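Local coordinates for protein dihydrofolate reductase (Moritella profunda, PDB 3IA4) that probably catalyses the NADPH-dependent reduction of 7,8-dihydrofolate to 5,6,7,8-tetrahydrofolate, a key step in folate metabolism, at residues A[45-49]-A[69-74]; A[37-43]-A[57-63]; A[112-118]-A[152-158]. All coordinates share one frame; numbering follows the deposited sequence.

Overall arrangement
Contacts 1 and 2 lie on the same side of the chain's centre and touch. Their segments alternate along the chain, and both draw on the run from strand 41-44 through helix 45-51 to strand 60-63. Contact 1 is a surface contact between that helix and a loop, made by side chains alone, and its charged end faces the NADPH phosphates. Contact 2 is buried, a parallel strand pair whose loop end meets methotrexate. Contact 3, also largely buried, is antiparallel and joins backbone bonds to aromatic packing and water bridges. It lies in the same sheet, across the chain's centre, about 21 Å from contact 2 between centres, and touches it through Lys-39 and Tyr-113.

Contact 1: A[45-49]-A[69-74]; sequences RNTFE and YQPEGV. With NDP (NADPH dihydro-nicotinamide-adenine-dinucleotide phosphate), chain E.
The guanidinium of Arg-45 lies on one face of the Tyr-69 ring, with the two planes 29° apart. Its CZ is 4.1 Å from the ring centroid, an off-centre cation-pi contact, and Arg-45 CD adds a CH-pi contact over the same ring. The opposite face of the Tyr-69 ring carries CD of Pro-71. At the edge of the guanidinium, in its plane, sit Glu-49 OE2 and the phosphate oxygen O1X of NADPH. Arg-45 NE donates to Glu-49 OE2 at 3.1 Å in an almost straight bond of a salt bridge, from above the carboxylate plane. Arg-45 NH1 donates to NADPH O1X at 2.9 Å. An extended chain, with CG anti to the backbone N (chi1 -179°), carries the group out to these partners.

Phe-48 makes the apolar half of the contact. Tyr-69 OH approaches its ring edge, 3.3 Å from Phe-48 CD2. Phe-48 CE2 is 3.4 Å from Pro-71 CB, and Phe-48 CE1 is 3.5 Å from Val-74 CG1. Pro-71 to Val-74 forms a type II turn. Phe-48 also touches Val-62 of strand 60-63.

The start of the helix also holds the cofactor pyrophosphate: Thr-47 N and OG1 both donate to NADPH O2A. No hydrogen bond joins the two segments. Stacking and the salt bridge fix the plane of the guanidinium, so its positive charge is probably held ready for the 2'-phosphate that distinguishes NADPH from NADH.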
loop_
_atom_site.group_PDB
_atom_site.type_symbol
_atom_site.label_atom_id
_atom_site.label_comp_id
_atom_site.label_asym_id
_atom_site.label_seq_id
_atom_site.Cartn_x
_atom_site.Cartn_y
_atom_site.Cartn_z
ATOM N N ARG A 45 -6.512 6.790 7.543
ATOM C CA ARG A 45 -5.981 7.401 8.740
ATOM C C ARG A 45 -5.142 6.484 9.645
ATOM O O ARG A 45 -4.113 6.925 10.150
ATOM C CB ARG A 45 -7.148 8.005 9.514
ATOM C CG ARG A 45 -6.649 8.688 10.760
ATOM C CD ARG A 45 -7.839 8.833 11.669
ATOM N NE ARG A 45 -7.518 9.434 12.960
ATOM C CZ ARG A 45 -8.402 10.156 13.659
ATOM N NH1 ARG A 45 -9.631 10.392 13.152
ATOM N NH2 ARG A 45 -8.041 10.675 14.842
ATOM N N ASN A 46 -5.524 5.205 9.822
ATOM C CA ASN A 46 -4.744 4.349 10.683
ATOM C C ASN A 46 -3.341 4.124 10.108
ATOM O O ASN A 46 -2.358 4.082 10.842
ATOM C CB ASN A 46 -5.400 2.976 10.895
ATOM C CG ASN A 46 -6.701 3.079 11.645
ATOM O OD1 ASN A 46 -6.924 4.057 12.356
ATOM N ND2 ASN A 46 -7.546 2.050 11.538
ATOM N N THR A 47 -3.283 3.930 8.788
ATOM C CA THR A 47 -1.992 3.736 8.121
ATOM C C THR A 47 -1.105 4.961 8.304
ATOM O O THR A 47 0.092 4.858 8.621
ATOM C CB THR A 47 -2.191 3.375 6.625
ATOM O OG1 THR A 47 -2.743 2.038 6.603
ATOM C CG2 THR A 47 -0.846 3.324 5.916
ATOM N N PHE A 48 -1.686 6.150 8.133
ATOM C CA PHE A 48 -0.855 7.337 8.385
ATOM C C PHE A 48 -0.277 7.313 9.806
ATOM O O PHE A 48 0.873 7.664 10.002
ATOM C CB PHE A 48 -1.657 8.610 8.155
ATOM C CG PHE A 48 -0.860 9.853 8.479
ATOM C CD1 PHE A 48 0.241 10.197 7.720
ATOM C CD2 PHE A 48 -1.210 10.643 9.563
ATOM C CE1 PHE A 48 1.033 11.315 8.075
ATOM C CE2 PHE A 48 -0.448 11.774 9.896
ATOM C CZ PHE A 48 0.654 12.093 9.155
ATOM N N GLU A 49 -1.104 6.974 10.793
ATOM C CA GLU A 49 -0.642 7.006 12.184
ATOM C C GLU A 49 0.450 5.987 12.389
ATOM O O GLU A 49 1.414 6.233 13.140
ATOM C CB GLU A 49 -1.801 6.832 13.165
ATOM C CG GLU A 49 -2.715 8.046 13.092
ATOM C CD GLU A 49 -3.841 7.983 14.094
ATOM O OE1 GLU A 49 -3.914 6.943 14.805
ATOM O OE2 GLU A 49 -4.661 8.951 14.151
ATOM N N TYR A 69 -9.380 16.740 11.960
ATOM C CA TYR A 69 -8.144 15.948 11.850
ATOM C C TYR A 69 -7.246 16.578 10.786
ATOM O O TYR A 69 -7.616 16.659 9.620
ATOM C CB TYR A 69 -8.471 14.486 11.485
ATOM C CG TYR A 69 -7.265 13.578 11.451
ATOM C CD1 TYR A 69 -6.735 13.163 10.241
ATOM C CD2 TYR A 69 -6.646 13.157 12.623
ATOM C CE1 TYR A 69 -5.616 12.331 10.210
ATOM C CE2 TYR A 69 -5.526 12.324 12.587
ATOM C CZ TYR A 69 -5.044 11.903 11.375
ATOM O OH TYR A 69 -3.970 11.042 11.325
ATOM N N GLN A 70 -6.078 17.066 11.188
ATOM C CA GLN A 70 -5.248 17.789 10.231
ATOM C C GLN A 70 -3.766 17.766 10.554
ATOM O O GLN A 70 -3.179 18.773 11.032
ATOM C CB GLN A 70 -5.708 19.235 10.066
ATOM C CG GLN A 70 -4.846 19.944 9.024
ATOM C CD GLN A 70 -4.897 19.234 7.667
ATOM O OE1 GLN A 70 -5.915 19.313 6.964
ATOM N NE2 GLN A 70 -3.807 18.525 7.299
ATOM N N PRO A 71 -3.132 16.623 10.309
ATOM C CA PRO A 71 -1.696 16.543 10.580
ATOM C C PRO A 71 -0.904 17.500 9.668
ATOM O O PRO A 71 -1.324 17.820 8.543
ATOM C CB PRO A 71 -1.361 15.069 10.272
ATOM C CG PRO A 71 -2.764 14.362 10.182
ATOM C CD PRO A 71 -3.636 15.407 9.643
ATOM N N GLU A 72 0.215 18.018 10.174
ATOM C CA GLU A 72 1.078 18.837 9.322
ATOM C C GLU A 72 1.609 18.029 8.132
ATOM O O GLU A 72 2.024 16.868 8.289
ATOM C CB GLU A 72 2.277 19.351 10.116
ATOM N N GLY A 73 1.638 18.646 6.957
ATOM C CA GLY A 73 2.355 18.064 5.835
ATOM C C GLY A 73 1.631 16.983 5.026
ATOM O O GLY A 73 2.254 16.287 4.182
ATOM N N VAL A 74 0.362 16.795 5.319
ATOM C CA VAL A 74 -0.484 15.902 4.517
ATOM C C VAL A 74 -1.789 16.616 4.138
ATOM O O VAL A 74 -2.245 17.545 4.815
ATOM C CB VAL A 74 -0.820 14.613 5.253
ATOM C CG1 VAL A 74 0.443 13.947 5.814
ATOM C CG2 VAL A 74 -1.868 14.875 6.349
HETATM P PA NDP E . -6.759 2.251 7.282
HETATM O O1A NDP E . -7.423 1.776 6.016
HETATM O O2A NDP E . -5.312 2.637 7.306
HETATM O O5B NDP E . -7.573 3.491 7.972
HETATM C C5B NDP E . -9.009 3.393 8.081
HETATM C C4B NDP E . -9.479 4.774 8.524
HETATM O O4B NDP E . -9.499 5.591 7.345
HETATM C C3B NDP E . -10.977 4.752 8.918
HETATM O O3B NDP E . -11.119 4.343 10.274
HETATM C C2B NDP E . -11.444 6.168 8.628
HETATM O O2B NDP E . -10.824 7.112 9.508
HETATM C C1B NDP E . -10.723 6.383 7.313
HETATM N N9A NDP E . -11.529 6.028 6.125
HETATM C C8A NDP E . -11.634 4.803 5.587
HETATM N N7A NDP E . -12.366 4.835 4.454
HETATM C C5A NDP E . -12.725 6.134 4.255
HETATM C C6A NDP E . -13.464 6.903 3.244
HETATM N N6A NDP E . -14.069 6.310 2.163
HETATM N N1A NDP E . -13.541 8.259 3.470
HETATM C C2A NDP E . -12.973 8.910 4.479
HETATM N N3A NDP E . -12.292 8.264 5.422
HETATM C C4A NDP E . -12.145 6.900 5.342
HETATM O O3 NDP E . -7.010 1.196 8.484
HETATM P PN NDP E . -6.935 -0.399 8.680
HETATM O O1N NDP E . -7.889 -1.039 7.742
HETATM O O2N NDP E . -7.050 -0.673 10.136
HETATM O O5D NDP E . -5.498 -0.771 8.125
HETATM C C5D NDP E . -4.363 -0.479 8.929
HETATM C C4D NDP E . -3.516 -1.736 9.089
HETATM O O4D NDP E . -2.877 -2.075 7.802
HETATM C C3D NDP E . -2.362 -1.593 10.093
HETATM O O3D NDP E . -2.185 -2.850 10.773
HETATM C C2D NDP E . -1.132 -1.353 9.216
HETATM O O2D NDP E . 0.120 -1.750 9.828
HETATM C C1D NDP E . -1.466 -2.236 8.045
HETATM N N1N NDP E . -0.826 -1.880 6.784
HETATM C C2N NDP E . -0.128 -2.826 6.154
HETATM C C3N NDP E . 0.395 -2.573 4.911
HETATM C C7N NDP E . 1.185 -3.655 4.244
HETATM O O7N NDP E . 1.522 -3.486 3.090
HETATM N N7N NDP E . 1.421 -4.830 4.836
HETATM C C4N NDP E . 0.272 -1.250 4.171
HETATM C C5N NDP E . -0.569 -0.360 4.953
HETATM C C6N NDP E . -1.031 -0.674 6.208
HETATM P P2B NDP E . -11.725 8.129 10.398
HETATM O O1X NDP E . -10.730 9.104 10.857
HETATM O O2X NDP E . -12.795 8.576 9.461
HETATM O O3X NDP E . -12.360 7.263 11.451
#

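Contact 2: A[37-43]-A[57-63]; sequences LGKPIVM and GRLNIVL. With MTX (methotrexate), chain F.
Leu-37 reaches Arg-58 with its CD2 methyl, which lies over one face of the guanidinium, 3.9 Å from Arg-58 NE. The edge of that guanidinium meets the alpha-carboxylate of methotrexate. Arg-58 NH1 donates to methotrexate O1 and Arg-58 NH2 to O2, each at 2.8 Å, and the carboxylate carbon lies in the guanidinium plane. Thr-36 and Pro-56 hold the same two nitrogens.

Gly-38 N donates to Gly-57 O, and both glycines have positive phi. Lys-39 NZ forms a salt bridge with Glu-92, outside the pair, while Lys-39 O rests 3.2 Å from Arg-58 CG. Pro-40 lays CB near CB of Leu-59.

From Ile-41 the strands run parallel. Ile-41 N bonds to Leu-59 O at 2.9 Å, and Ile-41 O receives Ile-61 N. Ile-41 CD1 lies alongside the Asn-60 amide, whose ND2 donates to Arg-58 O from above the carbonyl plane. Val-42 points to the other face, the one covered by helix 80-87, with CG1 3.7 Å from Leu-63 CD1. Met-43 N bonds to Ile-61 O, and Met-43 O receives Leu-63 N at 2.7 Å. Met-43 CG packs on Val-62 CG2, on the side covered by helix 45-51.

These are the two parallel strands of the beta-alpha-beta crossover in which helix 45-51 links strand 41-44 to strand 60-63, with the antifolate carboxylate site of the dihydrofolate reductase fold at the loop end.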
loop_
_atom_site.group_PDB
_atom_site.type_symbol
_atom_site.label_atom_id
_atom_site.label_comp_id
_atom_site.label_asym_id
_atom_site.label_seq_id
_atom_site.Cartn_x
_atom_site.Cartn_y
_atom_site.Cartn_z
ATOM N N LEU A 37 8.125 6.656 -4.779
ATOM C CA LEU A 37 8.733 8.001 -4.915
ATOM C C LEU A 37 8.270 8.670 -6.186
ATOM O O LEU A 37 8.159 8.048 -7.240
ATOM C CB LEU A 37 10.240 7.934 -4.924
ATOM C CG LEU A 37 10.913 8.113 -3.577
ATOM C CD1 LEU A 37 12.420 7.916 -3.818
ATOM C CD2 LEU A 37 10.656 9.506 -2.917
ATOM N N GLY A 38 7.956 9.948 -6.053
ATOM C CA GLY A 38 7.508 10.765 -7.176
ATOM C C GLY A 38 6.037 10.628 -7.505
ATOM O O GLY A 38 5.591 11.158 -8.510
ATOM N N LYS A 39 5.268 9.899 -6.689
ATOM C CA LYS A 39 3.862 9.667 -7.012
ATOM C C LYS A 39 2.999 10.117 -5.798
ATOM O O LYS A 39 3.468 10.087 -4.653
ATOM C CB LYS A 39 3.614 8.171 -7.269
ATOM C CG LYS A 39 4.540 7.558 -8.318
ATOM C CD LYS A 39 4.250 6.087 -8.485
ATOM C CE LYS A 39 5.301 5.457 -9.462
ATOM N NZ LYS A 39 5.106 3.991 -9.568
ATOM N N PRO A 40 1.730 10.482 -6.028
ATOM C CA PRO A 40 0.863 10.742 -4.884
ATOM C C PRO A 40 0.580 9.421 -4.211
ATOM O O PRO A 40 0.450 8.408 -4.933
ATOM C CB PRO A 40 -0.455 11.231 -5.518
ATOM C CG PRO A 40 -0.094 11.574 -6.940
ATOM C CD PRO A 40 1.028 10.678 -7.308
ATOM N N ILE A 41 0.523 9.423 -2.897
ATOM C CA ILE A 41 0.177 8.216 -2.128
ATOM C C ILE A 41 -1.088 8.510 -1.321
ATOM O O ILE A 41 -1.202 9.558 -0.686
ATOM C CB ILE A 41 1.363 7.771 -1.224
ATOM C CG1 ILE A 41 1.801 8.846 -0.209
ATOM C CG2 ILE A 41 2.507 7.242 -2.106
ATOM C CD1 ILE A 41 2.912 8.300 0.741
ATOM N N VAL A 42 -2.057 7.592 -1.386
ATOM C CA VAL A 42 -3.320 7.756 -0.724
ATOM C C VAL A 42 -3.427 6.664 0.352
ATOM O O VAL A 42 -3.128 5.505 0.074
ATOM C CB VAL A 42 -4.460 7.537 -1.740
ATOM C CG1 VAL A 42 -5.746 7.626 -1.026
ATOM C CG2 VAL A 42 -4.374 8.634 -2.837
ATOM N N MET A 43 -3.798 7.048 1.559
ATOM C CA MET A 43 -3.831 6.090 2.701
ATOM C C MET A 43 -4.981 6.411 3.641
ATOM O O MET A 43 -5.457 7.577 3.737
ATOM C CB MET A 43 -2.513 6.159 3.444
ATOM C CG MET A 43 -2.336 7.372 4.300
ATOM S SD MET A 43 -0.580 7.737 4.704
ATOM C CE MET A 43 -0.024 8.479 3.129
ATOM N N GLY A 57 8.968 13.348 -0.832
ATOM C CA GLY A 57 9.092 13.023 -2.249
ATOM C C GLY A 57 7.777 12.537 -2.845
ATOM O O GLY A 57 7.740 12.085 -3.989
ATOM N N ARG A 58 6.737 12.611 -2.015
ATOM C CA ARG A 58 5.386 12.154 -2.361
ATOM C C ARG A 58 4.336 13.090 -1.843
ATOM O O ARG A 58 4.440 13.550 -0.730
ATOM C CB ARG A 58 5.178 10.740 -1.760
ATOM C CG ARG A 58 5.909 9.635 -2.556
ATOM C CD ARG A 58 6.337 8.449 -1.708
ATOM N NE ARG A 58 7.451 8.860 -0.863
ATOM C CZ ARG A 58 8.188 8.025 -0.129
ATOM N NH1 ARG A 58 7.936 6.683 -0.092
ATOM N NH2 ARG A 58 9.153 8.539 0.618
ATOM N N LEU A 59 3.251 13.337 -2.632
ATOM C CA LEU A 59 2.063 14.022 -2.119
ATOM C C LEU A 59 1.354 13.033 -1.201
ATOM O O LEU A 59 0.922 11.996 -1.690
ATOM C CB LEU A 59 1.122 14.410 -3.280
ATOM C CG LEU A 59 -0.231 15.000 -2.874
ATOM C CD1 LEU A 59 -0.086 16.155 -1.878
ATOM C CD2 LEU A 59 -1.112 15.389 -4.137
ATOM N N ASN A 60 1.283 13.338 0.097
ATOM C CA ASN A 60 0.652 12.392 1.039
ATOM C C ASN A 60 -0.826 12.780 1.179
ATOM O O ASN A 60 -1.127 13.833 1.700
ATOM C CB ASN A 60 1.302 12.443 2.449
ATOM C CG ASN A 60 2.690 11.793 2.514
ATOM O OD1 ASN A 60 2.969 11.049 3.439
ATOM N ND2 ASN A 60 3.585 12.131 1.588
ATOM N N ILE A 61 -1.766 11.893 0.789
ATOM C CA ILE A 61 -3.205 12.188 0.896
ATOM C C ILE A 61 -3.749 11.219 1.932
ATOM O O ILE A 61 -3.506 10.033 1.795
ATOM C CB ILE A 61 -3.888 11.983 -0.484
ATOM C CG1 ILE A 61 -3.283 12.941 -1.514
ATOM C CG2 ILE A 61 -5.446 12.086 -0.388
ATOM C CD1 ILE A 61 -3.642 12.601 -2.959
ATOM N N VAL A 62 -4.444 11.731 2.959
ATOM C CA VAL A 62 -4.889 10.856 4.045
ATOM C C VAL A 62 -6.409 10.922 4.130
ATOM O O VAL A 62 -6.989 12.008 4.185
ATOM C CB VAL A 62 -4.264 11.246 5.371
ATOM C CG1 VAL A 62 -4.827 10.370 6.534
ATOM C CG2 VAL A 62 -2.778 11.093 5.263
ATOM N N LEU A 63 -7.080 9.749 4.160
ATOM C CA LEU A 63 -8.533 9.734 4.276
ATOM C C LEU A 63 -9.021 9.784 5.719
ATOM O O LEU A 63 -8.670 8.921 6.550
ATOM C CB LEU A 63 -9.055 8.437 3.604
ATOM C CG LEU A 63 -9.002 8.636 2.082
ATOM C CD1 LEU A 63 -8.633 7.372 1.342
ATOM C CD2 LEU A 63 -10.365 9.161 1.621
HETATM N N1 MTX F . 5.305 -2.259 1.833
HETATM C C2 MTX F . 4.608 -2.393 0.684
HETATM N NA2 MTX F . 5.104 -3.236 -0.242
HETATM N N3 MTX F . 3.458 -1.688 0.474
HETATM C C4 MTX F . 2.982 -0.817 1.415
HETATM N NA4 MTX F . 1.854 -0.193 1.180
HETATM C C4A MTX F . 3.695 -0.648 2.561
HETATM N N5 MTX F . 3.253 0.261 3.495
HETATM C C6 MTX F . 3.970 0.415 4.654
HETATM C C7 MTX F . 5.150 -0.279 4.912
HETATM N N8 MTX F . 5.612 -1.182 3.944
HETATM C C8A MTX F . 4.863 -1.354 2.784
HETATM C C9 MTX F . 3.420 1.408 5.672
HETATM N N10 MTX F . 4.369 1.731 6.738
HETATM C CM MTX F . 4.004 1.286 8.105
HETATM C C11 MTX F . 7.880 3.930 6.016
HETATM C C12 MTX F . 7.595 3.473 7.296
HETATM C C13 MTX F . 6.438 2.763 7.545
HETATM C C14 MTX F . 5.567 2.476 6.494
HETATM C C15 MTX F . 5.892 2.927 5.217
HETATM C C16 MTX F . 6.984 3.713 4.968
HETATM C C MTX F . 9.121 4.638 5.679
HETATM O O MTX F . 9.819 5.366 6.630
HETATM N N MTX F . 9.550 4.493 4.428
HETATM C CA MTX F . 10.653 5.217 3.864
HETATM C CT MTX F . 10.217 5.850 2.561
HETATM O O1 MTX F . 9.311 5.290 1.875
HETATM O O2 MTX F . 10.786 6.899 2.169
HETATM C CB MTX F . 11.843 4.303 3.547
HETATM C CG MTX F . 12.398 3.646 4.810
HETATM C CD MTX F . 13.063 4.618 5.789
HETATM O OE1 MTX F . 13.595 4.203 6.860
HETATM O OE2 MTX F . 13.101 5.846 5.565
#

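Contact 3: A[112-118]-A[152-158]; sequences LYLTHIE and NYRFSLL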
loop_
_atom_site.group_PDB
_atom_site.type_symbol
_atom_site.label_atom_id
_atom_site.label_comp_id
_atom_site.label_asym_id
_atom_site.label_seq_id
_atom_site.Cartn_x
_atom_site.Cartn_y
_atom_site.Cartn_z
ATOM N N LEU A 112 -1.734 -3.888 -9.167
ATOM C CA LEU A 112 -1.361 -4.191 -7.796
ATOM C C LEU A 112 0.134 -4.387 -7.769
ATOM O O LEU A 112 0.678 -5.177 -8.538
ATOM C CB LEU A 112 -2.012 -5.493 -7.321
ATOM C CG LEU A 112 -3.562 -5.456 -7.349
ATOM C CD1 LEU A 112 -4.091 -6.844 -6.900
ATOM C CD2 LEU A 112 -4.197 -4.295 -6.556
ATOM N N TYR A 113 0.804 -3.690 -6.869
ATOM C CA TYR A 113 2.222 -3.902 -6.652
ATOM C C TYR A 113 2.293 -4.740 -5.383
ATOM O O TYR A 113 2.166 -4.224 -4.275
ATOM C CB TYR A 113 2.931 -2.562 -6.368
ATOM C CG TYR A 113 3.068 -1.611 -7.559
ATOM C CD1 TYR A 113 4.325 -1.112 -7.878
ATOM C CD2 TYR A 113 1.964 -1.156 -8.284
ATOM C CE1 TYR A 113 4.489 -0.206 -8.880
ATOM C CE2 TYR A 113 2.137 -0.228 -9.356
ATOM C CZ TYR A 113 3.419 0.246 -9.595
ATOM O OH TYR A 113 3.623 1.119 -10.651
ATOM N N LEU A 114 2.450 -6.048 -5.523
ATOM C CA LEU A 114 2.427 -6.917 -4.358
ATOM C C LEU A 114 3.815 -7.434 -3.999
ATOM O O LEU A 114 4.520 -8.011 -4.812
ATOM C CB LEU A 114 1.531 -8.145 -4.625
ATOM C CG LEU A 114 0.056 -7.809 -4.986
ATOM C CD1 LEU A 114 -0.806 -9.037 -5.119
ATOM C CD2 LEU A 114 -0.554 -6.875 -3.909
ATOM N N THR A 115 4.141 -7.325 -2.742
ATOM C CA THR A 115 5.289 -8.085 -2.230
ATOM C C THR A 115 4.710 -9.276 -1.473
ATOM O O THR A 115 3.772 -9.097 -0.689
ATOM C CB THR A 115 6.003 -7.190 -1.248
ATOM O OG1 THR A 115 6.564 -6.091 -1.986
ATOM C CG2 THR A 115 7.153 -7.956 -0.527
ATOM N N HIS A 116 5.170 -10.490 -1.784
ATOM C CA HIS A 116 4.760 -11.645 -1.008
ATOM C C HIS A 116 5.910 -12.047 -0.142
ATOM O O HIS A 116 7.008 -12.321 -0.658
ATOM C CB HIS A 116 4.427 -12.782 -1.973
ATOM C CG HIS A 116 3.336 -12.432 -2.921
ATOM N ND1 HIS A 116 2.001 -12.593 -2.595
ATOM C CD2 HIS A 116 3.369 -11.965 -4.190
ATOM C CE1 HIS A 116 1.256 -12.226 -3.631
ATOM N NE2 HIS A 116 2.061 -11.828 -4.602
ATOM N N ILE A 117 5.646 -12.100 1.176
ATOM C CA ILE A 117 6.647 -12.576 2.157
ATOM C C ILE A 117 6.414 -14.023 2.583
ATOM O O ILE A 117 5.282 -14.408 2.907
ATOM C CB ILE A 117 6.565 -11.656 3.403
ATOM C CG1 ILE A 117 6.707 -10.204 2.956
ATOM C CG2 ILE A 117 7.621 -12.093 4.470
ATOM C CD1 ILE A 117 6.412 -9.177 4.108
ATOM N N GLU A 118 7.467 -14.854 2.583
ATOM C CA GLU A 118 7.279 -16.248 2.946
ATOM C C GLU A 118 7.272 -16.378 4.457
ATOM O O GLU A 118 8.307 -16.710 5.077
ATOM C CB GLU A 118 8.379 -17.118 2.339
ATOM C CG GLU A 118 8.341 -17.144 0.831
ATOM C CD GLU A 118 9.364 -18.136 0.235
ATOM O OE1 GLU A 118 9.830 -19.057 0.973
ATOM O OE2 GLU A 118 9.678 -17.968 -0.964
ATOM N N ASN A 152 12.420 -14.805 3.054
ATOM C CA ASN A 152 12.385 -14.621 1.630
ATOM C C ASN A 152 11.165 -13.766 1.262
ATOM O O ASN A 152 10.111 -13.920 1.857
ATOM C CB ASN A 152 12.184 -15.967 0.963
ATOM C CG ASN A 152 13.361 -16.919 1.173
ATOM O OD1 ASN A 152 14.470 -16.482 1.267
ATOM N ND2 ASN A 152 13.097 -18.224 1.244
ATOM N N TYR A 153 11.325 -12.920 0.271
ATOM C CA TYR A 153 10.151 -12.179 -0.267
ATOM C C TYR A 153 10.312 -11.933 -1.730
ATOM O O TYR A 153 11.396 -12.166 -2.288
ATOM C CB TYR A 153 9.846 -10.906 0.539
ATOM C CG TYR A 153 10.946 -9.844 0.477
ATOM C CD1 TYR A 153 12.069 -9.935 1.285
ATOM C CD2 TYR A 153 10.845 -8.787 -0.409
ATOM C CE1 TYR A 153 13.100 -8.946 1.201
ATOM C CE2 TYR A 153 11.838 -7.789 -0.482
ATOM C CZ TYR A 153 12.949 -7.886 0.326
ATOM O OH TYR A 153 13.931 -6.897 0.233
ATOM N N ARG A 154 9.228 -11.544 -2.392
ATOM C CA ARG A 154 9.345 -11.356 -3.835
ATOM C C ARG A 154 8.339 -10.282 -4.214
ATOM O O ARG A 154 7.362 -10.035 -3.504
ATOM C CB ARG A 154 9.100 -12.658 -4.631
ATOM C CG ARG A 154 7.670 -13.082 -4.554
ATOM C CD ARG A 154 7.468 -14.491 -5.166
ATOM N NE ARG A 154 6.078 -14.927 -4.955
ATOM C CZ ARG A 154 5.653 -15.554 -3.858
ATOM N NH1 ARG A 154 4.363 -15.902 -3.745
ATOM N NH2 ARG A 154 6.503 -15.815 -2.842
ATOM N N PHE A 155 8.640 -9.610 -5.304
ATOM C CA PHE A 155 7.745 -8.586 -5.871
ATOM C C PHE A 155 7.015 -9.064 -7.116
ATOM O O PHE A 155 7.595 -9.716 -7.972
ATOM C CB PHE A 155 8.612 -7.398 -6.234
ATOM C CG PHE A 155 7.842 -6.307 -6.869
ATOM C CD1 PHE A 155 6.866 -5.638 -6.118
ATOM C CD2 PHE A 155 7.993 -5.998 -8.223
ATOM C CE1 PHE A 155 6.079 -4.650 -6.697
ATOM C CE2 PHE A 155 7.201 -4.980 -8.818
ATOM C CZ PHE A 155 6.246 -4.327 -8.054
ATOM N N SER A 156 5.723 -8.728 -7.236
ATOM C CA SER A 156 4.959 -9.087 -8.414
ATOM C C SER A 156 4.080 -7.894 -8.756
ATOM O O SER A 156 3.251 -7.486 -7.925
ATOM C CB SER A 156 4.096 -10.323 -8.062
ATOM O OG SER A 156 3.172 -10.664 -9.060
ATOM N N LEU A 157 4.232 -7.350 -9.964
ATOM C CA LEU A 157 3.372 -6.292 -10.397
ATOM C C LEU A 157 2.298 -6.867 -11.309
ATOM O O LEU A 157 2.590 -7.440 -12.372
ATOM C CB LEU A 157 4.232 -5.164 -11.003
ATOM C CG LEU A 157 3.548 -3.957 -11.627
ATOM C CD1 LEU A 157 2.370 -3.484 -10.939
ATOM C CD2 LEU A 157 4.584 -2.806 -11.807
ATOM N N LEU A 158 1.051 -6.810 -10.828
ATOM C CA LEU A 158 -0.080 -7.328 -11.598
ATOM C C LEU A 158 -0.893 -6.226 -12.255
ATOM O O LEU A 158 -1.192 -5.174 -11.638
ATOM C CB LEU A 158 -1.027 -8.120 -10.703
ATOM C CG LEU A 158 -0.466 -9.257 -9.864
ATOM C CD1 LEU A 158 -1.558 -9.886 -9.039
ATOM C CD2 LEU A 158 0.117 -10.282 -10.835
HETATM O O HOH W 1 1.054 -11.706 -7.382
HETATM O O HOH W 2 9.429 -15.618 -2.208
HETATM O O HOH W 3 11.147 -17.027 4.366
#
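Water 1 joins His-116 NE2 to Ser-156 OG across the strands, and donates to Ser-156 OG at 2.9 Å. That hydroxyl has a second partner in Glu-137 of the next strand. His-116 also carries Arg-154, whose guanidinium lies with one face over His-116 CB, 3.6 Å from CZ of the arginine. The imidazole and guanidinium planes are only 12° apart. With chi1 at 69°, Arg-154 CG sits between the backbone N and the carbonyl carbon, and the extended chain passes over the histidine.

Arg-154 NH2 and Glu-118 OE2 are 4.3 Å apart, beyond a salt bridge. Water 2 links them, donating to Glu-118 OE2 at 2.7 Å and accepting from Arg-154 NH2. Asn-152 ND2 adds a weak bond to Glu-118 OE1, and Asn-152 OD1 is held by Ala-145.

The other face, with Tyr-113, Thr-115 and Phe-155, is packed against helix 26-36. Leu-157 CD1 lies over one face of the Tyr-113 ring, 3.8 Å from its centroid. Phe-155 CZ is 3.7 Å from Tyr-113 CD1, and CB of Tyr-113 meets the Phe-155 ring edge in plane. Thr-115 touches methotrexate itself, and its OG1 bonds to Glu-28, which hydrogen-bonds the drug.

The backbones pair antiparallel, with two bonds each at Leu-112 with Leu-158, Leu-114 with Ser-156 and His-116 with Arg-154; Glu-118 N adds a straight bond to Asn-152 O. The His-116 face is thus watered and polar toward Glu-118 but apolar at Leu-112. The Tyr-113 face is largely aromatic and aliphatic, its hydroxyls bonded to Glu-92 and Glu-28.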